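Local structure of odorant binding protein (AGAP007287-PA) (Anopheles gambiae, 3PM2) at residues 47-52 / 120-124; 114-118 / 131-136. The protein binds small hydrophobic odorants and is thought to help capture and carry them through the aqueous fluid around olfactory sensory dendrites. One frame throughout, in Å; residues are numbered along the deposited sequence.

Contact 1: 47-52 / 120-124; sequences MEGIPR and LTPAF
The flat guanidinium of R52 lies between two apolar groups, one from each segment. M47 CE sits over one face, 3.4 Å above the plane, and L120 CD1 covers the other; each is displaced toward the rim of the group. The same L120 methyl lies 3.8 Å from I50 O, so it fills the angle between the R52 side chain and the backbone of the 47-52 loop. The edge of the guanidinium turns to the backbone of T121, whose carbonyl O takes a weak hydrogen bond from R52 NH1, long at 3.3 Å but fairly straight at 163°. A water lying in the guanidinium plane links R52 NH2 to T121 O, although its distance from NH2 is short enough to make its exact position doubtful. Methionine M47 completes the contact. A bend at chi3 (77°) turns its terminal methyl aside, putting CE tightly against A123 CB at 3.4 Å. Its sulfur reaches the edge of the F124 ring instead: M47 SD is 5.0 Å from the F124 ring centroid and close to the ring plane, a Met-aromatic contact made edge-on. Farther out, E127 OE1 is the stronger partner of R52, forming a salt bridge with NH1 and also accepting from the A123 backbone N, so one carboxylate oxygen ties the arginine to the 120-124 loop. R43 adds a cation-pi contact to F124. The whole is a surface contact between two irregular loops, with no buried residue taking part: 47-52 joins helix 27-44 to helix 55-63, while the loop segment 120-124 follows helix 111-118, against which I50 packs at A116 and P51 at E113.

Contact 2: 114-118 / 131-136; sequences IEAGA and HPISGT
I114 reaches out of helix 111-118 and meets H131, I133 and T136 in turn. At CB it branches. CG2, anti to the backbone N, lies 3.4 Å from H131 CE1 and also approaches I133 N and P132 CB, while CG1 heads toward T136. The terminal CD1 meets the end of T136 tip to tip, 3.8 Å from T136 CG2, and has I133 CD1 nearby at 4.1 Å. Alongside, the P132 ring packs on the helix backbone, with P132 CG 3.4 Å from I114 O; G117, having no side chain, lets the ring settle this close.

In this mainly helical odorant-binding protein, the contact sets the C-terminal part of helix 111-118 against the segment leading into helix 133-147, whose first turn is capped by a side chain: I133 N donates to H131 ND1 (3.0 Å), nearly in the imidazole plane. With ND1 accepting, NE2 is the donor to E115 OE2, a weak bond of 3.1 Å bent to 126°, lying near the plane at the ring edge. A118 CB touches H131 CD2 obliquely at 3.4 Å. P132 O is gripped twice by T136, through its backbone N and its hydroxyl. Beyond the helix pair, Y67 packs on H131 and I133, and E58 OE1 accepts from H131 N.

From the N terminus the chain leaves helix 27-44 and runs through 47-52 into helix 55-63. It passes the two short strands and helices 74-85 and 92-109 before helix 111-118 delivers 114-118, then 120-124 and finally 131-136. Contact 1 thus closes a largely helical excursion of 67 residues, whereas contact 2 closes the 12-residue link to helix 133-147. Their segments alternate, so the two closures cross, with 120-124 lying inside the loop that contact 2 shuts. They meet where I50 CG2 packs on G117 N at 3.7 Å. The C55-C130 disulfide covalently joins the chain just after 47-52 of contact 1 to the residue before 131-136 of contact 2.

Contact 1: 47-52 / 120-124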
# COMPACT_ATOMS: atom_id res chain seq x y z
N MET A 47 11.28 7.03 -12.54
CA MET A 47 12.22 8.08 -12.16
C MET A 47 13.26 7.52 -11.22
O MET A 47 12.93 6.79 -10.30
CB MET A 47 11.51 9.30 -11.57
CG MET A 47 10.65 10.02 -12.61
SD MET A 47 9.47 11.11 -11.83
CE MET A 47 10.53 12.41 -11.43
N GLU A 48 14.52 7.82 -11.49
CA GLU A 48 15.61 7.29 -10.67
C GLU A 48 15.79 8.12 -9.41
O GLU A 48 15.16 9.16 -9.25
CB GLU A 48 16.91 7.26 -11.47
CG GLU A 48 17.52 8.62 -11.75
CD GLU A 48 18.75 8.61 -12.63
OE1 GLU A 48 19.24 7.52 -12.99
OE2 GLU A 48 19.22 9.72 -12.97
N GLY A 49 16.67 7.64 -8.53
CA GLY A 49 17.00 8.35 -7.30
C GLY A 49 16.11 7.98 -6.13
O GLY A 49 15.60 6.87 -6.03
N ILE A 50 16.00 8.90 -5.19
CA ILE A 50 15.23 8.68 -3.96
C ILE A 50 13.76 8.35 -4.31
O ILE A 50 13.20 9.07 -5.16
CB ILE A 50 15.35 9.94 -3.07
CG1 ILE A 50 16.82 10.15 -2.67
CG2 ILE A 50 14.41 9.88 -1.84
CD1 ILE A 50 17.12 11.56 -2.26
N PRO A 51 13.16 7.26 -3.73
CA PRO A 51 11.75 6.94 -4.02
C PRO A 51 10.84 8.15 -3.80
O PRO A 51 11.04 8.91 -2.86
CB PRO A 51 11.44 5.81 -3.03
CG PRO A 51 12.78 5.11 -2.85
CD PRO A 51 13.73 6.29 -2.76
N ARG A 52 9.92 8.39 -4.74
CA ARG A 52 9.04 9.56 -4.66
C ARG A 52 7.76 9.12 -3.97
O ARG A 52 7.27 8.03 -4.26
CB ARG A 52 8.75 10.12 -6.09
CG ARG A 52 10.01 10.33 -6.94
CD ARG A 52 9.90 11.51 -7.90
NE ARG A 52 11.23 12.10 -8.00
CZ ARG A 52 11.51 13.39 -8.09
NH1 ARG A 52 10.53 14.29 -8.20
NH2 ARG A 52 12.76 13.79 -8.15
N LEU A 120 11.76 16.40 -2.07
CA LEU A 120 12.02 16.41 -3.50
C LEU A 120 11.23 17.53 -4.19
O LEU A 120 10.16 17.93 -3.73
CB LEU A 120 11.63 15.04 -4.11
CG LEU A 120 12.50 13.84 -3.69
CD1 LEU A 120 11.84 12.51 -4.12
CD2 LEU A 120 13.92 13.95 -4.24
N THR A 121 11.79 18.06 -5.26
CA THR A 121 11.14 19.12 -6.03
C THR A 121 10.52 18.51 -7.28
O THR A 121 11.06 17.52 -7.77
CB THR A 121 12.10 20.27 -6.34
OG1 THR A 121 13.27 19.77 -6.98
CG2 THR A 121 12.49 21.04 -5.10
N PRO A 122 9.40 19.08 -7.81
CA PRO A 122 8.78 18.50 -9.02
C PRO A 122 9.76 18.33 -10.19
O PRO A 122 10.47 19.27 -10.52
CB PRO A 122 7.66 19.49 -9.34
CG PRO A 122 7.31 20.07 -8.02
CD PRO A 122 8.62 20.23 -7.32
N ALA A 123 9.89 17.10 -10.72
CA ALA A 123 10.85 16.83 -11.82
C ALA A 123 10.21 16.77 -13.20
O ALA A 123 10.91 16.61 -14.20
CB ALA A 123 11.67 15.59 -11.53
N PHE A 124 8.89 16.88 -13.25
CA PHE A 124 8.18 17.10 -14.51
C PHE A 124 6.93 17.94 -14.30
O PHE A 124 6.53 18.21 -13.16
CB PHE A 124 7.82 15.77 -15.16
CG PHE A 124 6.83 14.96 -14.37
CD1 PHE A 124 5.47 15.23 -14.45
CD2 PHE A 124 7.26 13.93 -13.55
CE1 PHE A 124 4.56 14.48 -13.72
CE2 PHE A 124 6.35 13.18 -12.82
CZ PHE A 124 5.00 13.46 -12.91
O HOH W 1 13.55 16.17 -8.03

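Contact 2: 114-118 / 131-136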
# COMPACT_ATOMS: atom_id res chain seq x y z
N ILE A 114 12.82 8.44 3.62
CA ILE A 114 11.45 8.98 3.60
C ILE A 114 11.49 10.52 3.73
O ILE A 114 10.85 11.21 2.95
CB ILE A 114 10.60 8.31 4.72
CG1 ILE A 114 10.30 6.83 4.35
CG2 ILE A 114 9.28 9.11 4.96
CD1 ILE A 114 9.63 5.96 5.50
N GLU A 115 12.25 11.04 4.71
CA GLU A 115 12.40 12.47 4.91
C GLU A 115 12.99 13.21 3.72
O GLU A 115 12.53 14.31 3.39
CB GLU A 115 13.13 12.77 6.22
CG GLU A 115 12.25 12.51 7.44
CD GLU A 115 10.81 12.98 7.34
OE1 GLU A 115 10.58 14.20 7.12
OE2 GLU A 115 9.90 12.12 7.45
N ALA A 116 13.95 12.60 3.03
CA ALA A 116 14.55 13.18 1.83
C ALA A 116 13.54 13.20 0.68
O ALA A 116 13.44 14.20 -0.03
CB ALA A 116 15.78 12.40 1.44
N GLY A 117 12.74 12.13 0.58
CA GLY A 117 11.69 12.01 -0.42
C GLY A 117 10.65 13.12 -0.26
O GLY A 117 10.23 13.72 -1.24
N ALA A 118 10.30 13.45 0.98
CA ALA A 118 9.35 14.53 1.27
C ALA A 118 9.85 15.91 0.76
O ALA A 118 9.04 16.80 0.48
CB ALA A 118 9.11 14.60 2.76
N HIS A 131 4.30 13.34 0.79
CA HIS A 131 5.23 12.77 1.75
C HIS A 131 5.23 11.25 1.57
O HIS A 131 4.17 10.66 1.42
CB HIS A 131 4.82 13.14 3.19
CG HIS A 131 5.91 12.89 4.21
ND1 HIS A 131 6.23 11.60 4.63
CD2 HIS A 131 6.66 13.77 4.90
CE1 HIS A 131 7.17 11.75 5.55
NE2 HIS A 131 7.47 13.04 5.74
N PRO A 132 6.40 10.58 1.54
CA PRO A 132 6.39 9.12 1.30
C PRO A 132 5.81 8.26 2.42
O PRO A 132 5.56 7.08 2.19
CB PRO A 132 7.86 8.78 1.08
CG PRO A 132 8.55 10.08 0.79
CD PRO A 132 7.78 11.10 1.60
N ILE A 133 5.61 8.81 3.63
CA ILE A 133 5.13 7.95 4.74
C ILE A 133 3.83 7.19 4.42
O ILE A 133 3.74 5.98 4.72
CB ILE A 133 5.04 8.67 6.12
CG1 ILE A 133 4.94 7.67 7.31
CG2 ILE A 133 3.91 9.69 6.18
CD1 ILE A 133 6.10 6.60 7.44
N SER A 134 2.84 7.86 3.83
CA SER A 134 1.56 7.18 3.57
C SER A 134 1.73 5.92 2.69
O SER A 134 1.19 4.87 3.03
CB SER A 134 0.55 8.13 2.96
OG SER A 134 0.23 9.20 3.83
N GLY A 135 2.46 6.06 1.59
CA GLY A 135 2.71 4.96 0.67
C GLY A 135 3.58 3.88 1.30
O GLY A 135 3.35 2.69 1.07
N THR A 136 4.57 4.28 2.10
CA THR A 136 5.46 3.30 2.78
C THR A 136 4.59 2.35 3.62
O THR A 136 4.72 1.13 3.49
CB THR A 136 6.49 4.02 3.64
OG1 THR A 136 7.23 4.91 2.79
CG2 THR A 136 7.43 3.07 4.34